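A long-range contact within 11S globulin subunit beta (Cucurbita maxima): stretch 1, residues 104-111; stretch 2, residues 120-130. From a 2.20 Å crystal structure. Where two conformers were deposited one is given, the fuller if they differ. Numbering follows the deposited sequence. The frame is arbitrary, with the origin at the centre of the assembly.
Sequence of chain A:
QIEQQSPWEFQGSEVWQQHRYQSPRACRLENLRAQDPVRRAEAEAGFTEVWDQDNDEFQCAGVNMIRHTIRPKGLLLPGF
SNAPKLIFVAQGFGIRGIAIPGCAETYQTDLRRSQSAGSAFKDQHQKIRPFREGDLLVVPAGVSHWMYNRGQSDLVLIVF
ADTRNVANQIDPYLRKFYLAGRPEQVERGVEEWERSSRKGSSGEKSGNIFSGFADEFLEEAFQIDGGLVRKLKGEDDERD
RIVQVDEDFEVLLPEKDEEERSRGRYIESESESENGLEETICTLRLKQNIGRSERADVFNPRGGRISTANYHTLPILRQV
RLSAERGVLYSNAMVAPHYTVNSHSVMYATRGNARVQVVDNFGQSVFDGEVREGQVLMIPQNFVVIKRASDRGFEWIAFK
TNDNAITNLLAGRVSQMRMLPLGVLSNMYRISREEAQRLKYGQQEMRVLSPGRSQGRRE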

# COMPACT_ATOMS: atom_id res chain seq x y z
N ALA A 104 2.47 -8.28 -27.29
CA ALA A 104 2.62 -7.85 -28.67
C ALA A 104 1.62 -8.68 -29.48
O ALA A 104 1.92 -9.78 -29.94
CB ALA A 104 4.04 -8.11 -29.15
N GLU A 105 0.41 -8.13 -29.63
CA GLU A 105 -0.67 -8.76 -30.37
C GLU A 105 -0.61 -8.37 -31.84
O GLU A 105 -1.06 -7.30 -32.24
CB GLU A 105 -2.02 -8.31 -29.78
CG GLU A 105 -2.10 -6.80 -29.57
CD GLU A 105 -3.47 -6.34 -29.09
OE1 GLU A 105 -4.45 -6.54 -29.83
OE2 GLU A 105 -3.56 -5.76 -27.99
N THR A 106 -0.04 -9.26 -32.66
CA THR A 106 0.10 -9.00 -34.08
C THR A 106 -1.13 -9.41 -34.89
O THR A 106 -1.66 -10.52 -34.72
CB THR A 106 1.34 -9.73 -34.65
OG1 THR A 106 2.53 -9.03 -34.26
CG2 THR A 106 1.27 -9.83 -36.16
N TYR A 107 -1.56 -8.51 -35.77
CA TYR A 107 -2.71 -8.75 -36.64
C TYR A 107 -2.36 -8.18 -38.02
O TYR A 107 -1.69 -7.15 -38.12
CB TYR A 107 -3.96 -8.06 -36.11
CG TYR A 107 -4.65 -8.80 -34.98
CD1 TYR A 107 -4.06 -8.90 -33.72
CD2 TYR A 107 -5.89 -9.41 -35.17
CE1 TYR A 107 -4.69 -9.59 -32.68
CE2 TYR A 107 -6.53 -10.10 -34.15
CZ TYR A 107 -5.93 -10.18 -32.90
OH TYR A 107 -6.56 -10.87 -31.89
N GLN A 108 -2.83 -8.84 -39.07
CA GLN A 108 -2.53 -8.41 -40.44
C GLN A 108 -3.80 -8.00 -41.19
O GLN A 108 -4.66 -8.83 -41.47
CB GLN A 108 -1.81 -9.55 -41.18
CG GLN A 108 -0.55 -10.06 -40.47
CD GLN A 108 -0.03 -11.40 -41.02
OE1 GLN A 108 1.01 -11.90 -40.57
NE2 GLN A 108 -0.75 -11.97 -41.98
N THR A 109 -3.93 -6.71 -41.49
CA THR A 109 -5.10 -6.21 -42.21
C THR A 109 -5.02 -6.61 -43.68
O THR A 109 -4.24 -6.04 -44.45
CB THR A 109 -5.24 -4.67 -42.14
OG1 THR A 109 -3.94 -4.06 -42.18
CG2 THR A 109 -5.97 -4.25 -40.88
N ASP A 110 -5.85 -7.58 -44.04
CA ASP A 110 -5.93 -8.14 -45.39
C ASP A 110 -5.84 -7.16 -46.54
O ASP A 110 -5.86 -5.93 -46.35
CB ASP A 110 -7.22 -8.94 -45.53
CG ASP A 110 -8.07 -8.89 -44.27
OD1 ASP A 110 -7.71 -9.57 -43.28
OD2 ASP A 110 -9.09 -8.16 -44.28
N LEU A 111 -5.76 -7.72 -47.74
CA LEU A 111 -5.66 -6.95 -48.97
C LEU A 111 -7.02 -6.45 -49.45
O LEU A 111 -8.05 -6.67 -48.79
CB LEU A 111 -5.01 -7.80 -50.06
CG LEU A 111 -3.75 -8.57 -49.66
CD1 LEU A 111 -3.10 -9.15 -50.90
CD2 LEU A 111 -2.79 -7.64 -48.92
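Stretch 2 (120-130) AFKDQHQKIRP

What holds the two stretches together most firmly? The carboxylate of E105 does much of the work, reaching across to two residues of stretch 2. E105 OE2 forms a salt bridge with R129 NH2 at 2.7 Å, meeting the guanidinium at its edge, near its plane, where the N-H groups point. E105 OE1 accepts a hydrogen bond from the backbone K127 N at 2.6 Å, although the position of this oxygen is less certain because it also crowds K127. The CA-to-CB bond of E105 points toward stretch 2.

How do the backbones pair, and in which direction does stretch 2 run? Residues 123-125 are extended and run against 107-109 as a weakly bonded strand pair, with 144° between their N-to-C directions and a closest approach of 4.5 Å between their axes. The pairing sets Y107 against H125, Q108 against Q124 and T109 against D123. At the centre, Q108 CA and Q124 CA lie 4.4 Å apart, the narrow spacing of an antiparallel pair that is not hydrogen-bonded. Toward one end H125 N donates to Y107 O at 2.7 Å; toward the other T109 N donates to D123 O at 2.8 Å. The hydroxyl T109 OG1 also donates to D123 O, at 3.2 Å, so this carbonyl receives two bonds from one residue.

What fills the spaces between these bonds? CA-H...O contacts supplement them: Q124 CA lies 3.0 Å from Y107 O, and Q108 CA lies 3.1 Å from D123 O. The same carbonyls that accept N-H bonds thus also face the alpha carbons of the central pair. Beyond the paired residues the pattern extends both ways, with Q126 CA 3.5 Å from E105 O and K122 CA 3.4 Å from T109 O.

Where do the side chains pack? Y107, T109, D123 and H125 project from one face of the strand pair, Q108 and Q124 from the other. K127 CB lies over the face of the Y107 ring, 4.1 Å from the ring centroid, in a CH-pi contact, while K127 CE comes within 3.1 Å of Y107 OH. The H125 ring has Y107 O over one face, and its ND1 donates a very short 2.4 Å hydrogen bond to Q126 O within its own stretch. Farther out, K122 CE reaches to 3.2 Å from D110 CA, and L111 CD1 meets A120 CB at 3.4 Å in an apolar contact. Altogether the two stretches bury 879 Å², both sides summed.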

# COMPACT_ATOMS: atom_id res chain seq x y z
N ALA A 120 -1.41 -5.15 -53.01
CA ALA A 120 -1.47 -6.35 -52.18
C ALA A 120 -0.73 -6.16 -50.84
O ALA A 120 -0.13 -7.10 -50.31
CB ALA A 120 -0.87 -7.53 -52.94
N PHE A 121 -0.79 -4.94 -50.30
CA PHE A 121 -0.13 -4.65 -49.04
C PHE A 121 -0.99 -5.05 -47.84
O PHE A 121 -2.20 -4.87 -47.84
CB PHE A 121 0.21 -3.17 -48.94
CG PHE A 121 0.71 -2.76 -47.58
CD1 PHE A 121 1.88 -3.31 -47.06
CD2 PHE A 121 0.01 -1.84 -46.81
CE1 PHE A 121 2.35 -2.95 -45.80
CE2 PHE A 121 0.47 -1.48 -45.54
CZ PHE A 121 1.64 -2.03 -45.04
N LYS A 122 -0.33 -5.59 -46.83
CA LYS A 122 -1.00 -6.00 -45.61
C LYS A 122 -0.28 -5.34 -44.44
O LYS A 122 0.93 -5.52 -44.27
CB LYS A 122 -0.95 -7.52 -45.46
CG LYS A 122 -2.29 -8.23 -45.63
CD LYS A 122 -2.21 -9.63 -45.05
CE LYS A 122 -3.58 -10.27 -44.93
NZ LYS A 122 -3.51 -11.54 -44.14
N ASP A 123 -1.02 -4.57 -43.65
CA ASP A 123 -0.47 -3.87 -42.49
C ASP A 123 -0.52 -4.78 -41.26
O ASP A 123 -1.41 -5.62 -41.12
CB ASP A 123 -1.29 -2.60 -42.23
CG ASP A 123 -0.80 -1.81 -41.02
OD1 ASP A 123 -1.65 -1.20 -40.33
OD2 ASP A 123 0.43 -1.78 -40.76
N GLN A 124 0.45 -4.63 -40.37
CA GLN A 124 0.48 -5.43 -39.15
C GLN A 124 0.20 -4.48 -37.98
O GLN A 124 0.86 -3.46 -37.86
CB GLN A 124 1.86 -6.08 -38.99
CG GLN A 124 1.92 -7.13 -37.90
CD GLN A 124 3.13 -8.05 -38.06
OE1 GLN A 124 4.27 -7.62 -37.89
NE2 GLN A 124 2.87 -9.31 -38.39
N HIS A 125 -0.77 -4.83 -37.14
CA HIS A 125 -1.13 -3.97 -36.01
C HIS A 125 -1.94 -4.67 -34.91
O HIS A 125 -2.34 -5.83 -35.04
CB HIS A 125 -1.97 -2.81 -36.52
CG HIS A 125 -3.27 -3.25 -37.10
ND1 HIS A 125 -4.24 -3.87 -36.35
CD2 HIS A 125 -3.73 -3.24 -38.37
CE1 HIS A 125 -5.24 -4.23 -37.13
NE2 HIS A 125 -4.96 -3.86 -38.36
N GLN A 126 -2.20 -3.91 -33.85
CA GLN A 126 -2.95 -4.34 -32.67
C GLN A 126 -4.38 -4.72 -33.01
O GLN A 126 -4.90 -4.30 -34.04
CB GLN A 126 -3.00 -3.19 -31.65
CG GLN A 126 -3.66 -1.94 -32.24
CD GLN A 126 -3.48 -0.67 -31.40
OE1 GLN A 126 -3.60 0.44 -31.91
NE2 GLN A 126 -3.19 -0.84 -30.12
N LYS A 127 -5.01 -5.49 -32.15
CA LYS A 127 -6.40 -5.88 -32.35
C LYS A 127 -7.25 -4.62 -32.34
O LYS A 127 -6.96 -3.68 -31.61
CB LYS A 127 -6.86 -6.80 -31.21
CG LYS A 127 -8.35 -7.07 -31.17
CD LYS A 127 -8.76 -7.77 -29.88
CE LYS A 127 -8.21 -9.19 -29.80
NZ LYS A 127 -8.54 -9.85 -28.50
N ILE A 128 -8.28 -4.60 -33.17
CA ILE A 128 -9.18 -3.46 -33.23
C ILE A 128 -10.38 -3.84 -32.40
O ILE A 128 -11.15 -4.72 -32.77
CB ILE A 128 -9.62 -3.15 -34.67
CG1 ILE A 128 -8.41 -2.70 -35.51
CG2 ILE A 128 -10.71 -2.08 -34.67
CD1 ILE A 128 -7.79 -1.40 -35.05
N ARG A 129 -10.53 -3.16 -31.26
CA ARG A 129 -11.60 -3.45 -30.32
C ARG A 129 -12.75 -2.47 -30.41
O ARG A 129 -12.59 -1.27 -30.18
CB ARG A 129 -11.02 -3.44 -28.90
CG ARG A 129 -9.63 -4.03 -28.85
CD ARG A 129 -9.18 -4.35 -27.45
NE ARG A 129 -7.77 -4.71 -27.44
CZ ARG A 129 -7.20 -5.47 -26.51
NH1 ARG A 129 -7.94 -5.96 -25.52
NH2 ARG A 129 -5.91 -5.74 -26.58
N PRO A 130 -13.94 -2.97 -30.78
CA PRO A 130 -15.12 -2.12 -30.90
C PRO A 130 -15.77 -1.99 -29.53
O PRO A 130 -15.53 -2.81 -28.64
CB PRO A 130 -15.99 -2.90 -31.87
CG PRO A 130 -15.70 -4.33 -31.48
CD PRO A 130 -14.20 -4.32 -31.31